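Local atomic coordinates of pyruvate kinase (Cryptosporidium parvum, PDB entry 4DRS), a protein that probably catalyses the last step of glycolysis, transferring the phosphoryl group of phosphoenolpyruvate to ADP to yield pyruvate and ATP. Residues V482-S485 with N486-L490. Numbering follows the deposited sequence.
Sequences VVIS and NALAL
Ile484 and Leu488, one helical turn apart, run side by side and point the same way, the CG2 branch of Ile484 meeting CD1 of Leu488 at 3.8 Å. With chi1 -69° placing CG1 of Ile484 beside the backbone N, CG2 is anti to that N and lies beside the carbonyl carbon, toward Leu488. Under the pair, Leu488 N donates to Ile484 O at 2.9 Å. The same i to i+4 bonding links Ala487 N to Val483 O and Ala489 N to Ser485 O, while Asn486 N to Val482 O is almost straight, at 176°. On the exposed side, chi1 -63° folds the Asn486 amide back, its CG 3.4 Å from Val482 O and ND2 beside Val482 CG1; its polar end suits the surface. Ser485 suits this side too: its small hydroxyl, swung beside its own N, reaches back to hydrogen-bond Glu481 O. The buried residues face the parallel part of the C-terminal sheet: Val483 packs on Ile431, Ile484 on Ala505, Leu488 on Ile429 and Ala503, and small Ala487 on Tyr472. This part of the helix is thus amphipathic: the carbonyls of Val482 to Ser485 are each taken by an N-H one turn on, and Val483, Ile484, Ala487 and Leu488 present hydrocarbon to the sheet.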
ATOM      1  N   VAL A 482      -0.659 -17.032 -38.598  1.00 67.55           N
ATOM      2  CA  VAL A 482      -1.277 -18.354 -38.742  1.00 66.36           C
ATOM      3  C   VAL A 482      -1.263 -19.127 -37.420  1.00 62.96           C
ATOM      4  O   VAL A 482      -2.291 -19.672 -37.003  1.00 61.12           O
ATOM      5  CB  VAL A 482      -0.587 -19.190 -39.854  1.00 68.19           C
ATOM      6  CG1 VAL A 482      -1.234 -20.561 -39.994  1.00 67.68           C
ATOM      7  CG2 VAL A 482      -0.618 -18.450 -41.187  1.00 69.61           C
ATOM      8  N   VAL A 483      -0.095 -19.160 -36.773  1.00 60.98           N
ATOM      9  CA  VAL A 483       0.085 -19.828 -35.481  1.00 58.81           C
ATOM     10  C   VAL A 483      -0.944 -19.343 -34.457  1.00 57.18           C
ATOM     11  O   VAL A 483      -1.582 -20.152 -33.787  1.00 57.89           O
ATOM     12  CB  VAL A 483       1.519 -19.632 -34.931  1.00 58.41           C
ATOM     13  CG1 VAL A 483       1.629 -20.127 -33.495  1.00 56.27           C
ATOM     14  CG2 VAL A 483       2.532 -20.348 -35.814  1.00 59.22           C
ATOM     15  N   ILE A 484      -1.109 -18.027 -34.363  1.00 55.87           N
ATOM     16  CA  ILE A 484      -2.055 -17.419 -33.429  1.00 56.05           C
ATOM     17  C   ILE A 484      -3.497 -17.790 -33.778  1.00 57.33           C
ATOM     18  O   ILE A 484      -4.287 -18.133 -32.891  1.00 57.14           O
ATOM     19  CB  ILE A 484      -1.869 -15.881 -33.358  1.00 55.83           C
ATOM     20  CG1 ILE A 484      -0.537 -15.539 -32.681  1.00 54.99           C
ATOM     21  CG2 ILE A 484      -3.024 -15.214 -32.619  1.00 54.02           C
ATOM     22  CD1 ILE A 484       0.029 -14.191 -33.083  1.00 56.74           C
ATOM     23  N   SER A 485      -3.824 -17.734 -35.071  1.00 58.62           N
ATOM     24  CA  SER A 485      -5.148 -18.112 -35.571  1.00 59.18           C
ATOM     25  C   SER A 485      -5.507 -19.543 -35.185  1.00 58.55           C
ATOM     26  O   SER A 485      -6.567 -19.783 -34.607  1.00 59.64           O
ATOM     27  CB  SER A 485      -5.227 -17.951 -37.092  1.00 61.31           C
ATOM     28  OG  SER A 485      -4.961 -16.617 -37.478  1.00 62.97           O
ATOM     29  N   ASN A 486      -4.619 -20.484 -35.499  1.00 57.47           N
ATOM     30  CA  ASN A 486      -4.835 -21.886 -35.152  1.00 57.95           C
ATOM     31  C   ASN A 486      -4.974 -22.086 -33.646  1.00 57.06           C
ATOM     32  O   ASN A 486      -5.831 -22.849 -33.195  1.00 57.37           O
ATOM     33  CB  ASN A 486      -3.704 -22.767 -35.698  1.00 58.33           C
ATOM     34  CG  ASN A 486      -3.631 -22.762 -37.217  1.00 59.73           C
ATOM     35  OD1 ASN A 486      -4.539 -22.288 -37.901  1.00 60.90           O
ATOM     36  ND2 ASN A 486      -2.538 -23.295 -37.751  1.00 60.16           N
ATOM     37  N   ALA A 487      -4.141 -21.382 -32.878  1.00 55.58           N
ATOM     38  CA  ALA A 487      -4.148 -21.476 -31.417  1.00 54.73           C
ATOM     39  C   ALA A 487      -5.454 -20.958 -30.810  1.00 54.78           C
ATOM     40  O   ALA A 487      -5.988 -21.559 -29.881  1.00 53.83           O
ATOM     41  CB  ALA A 487      -2.948 -20.751 -30.825  1.00 54.06           C
ATOM     42  N   LEU A 488      -5.963 -19.851 -31.345  1.00 55.48           N
ATOM     43  CA  LEU A 488      -7.261 -19.319 -30.927  1.00 56.43           C
ATOM     44  C   LEU A 488      -8.421 -20.229 -31.347  1.00 58.95           C
ATOM     45  O   LEU A 488      -9.402 -20.373 -30.610  1.00 59.34           O
ATOM     46  CB  LEU A 488      -7.473 -17.909 -31.483  1.00 56.75           C
ATOM     47  CG  LEU A 488      -6.682 -16.757 -30.858  1.00 55.15           C
ATOM     48  CD1 LEU A 488      -6.726 -15.542 -31.774  1.00 55.82           C
ATOM     49  CD2 LEU A 488      -7.209 -16.408 -29.474  1.00 53.62           C
ATOM     50  N   ALA A 489      -8.304 -20.839 -32.527  1.00 59.74           N
ATOM     51  CA  ALA A 489      -9.318 -21.774 -33.016  1.00 62.04           C
ATOM     52  C   ALA A 489      -9.336 -23.047 -32.173  1.00 62.65           C
ATOM     53  O   ALA A 489     -10.403 -23.507 -31.753  1.00 63.47           O
ATOM     54  CB  ALA A 489      -9.089 -22.102 -34.487  1.00 62.77           C
ATOM     55  N   LEU A 490      -8.152 -23.600 -31.916  1.00 62.20           N
ATOM     56  CA  LEU A 490      -8.026 -24.792 -31.081  1.00 62.53           C
ATOM     57  C   LEU A 490      -8.471 -24.515 -29.644  1.00 62.56           C
ATOM     58  O   LEU A 490      -9.147 -25.348 -29.035  1.00 63.94           O
ATOM     59  CB  LEU A 490      -6.596 -25.349 -31.126  1.00 61.92           C
ATOM     60  CG  LEU A 490      -6.272 -26.680 -30.426  1.00 62.89           C
ATOM     61  CD1 LEU A 490      -7.262 -27.785 -30.777  1.00 64.69           C
ATOM     62  CD2 LEU A 490      -4.855 -27.123 -30.758  1.00 62.49           C
TER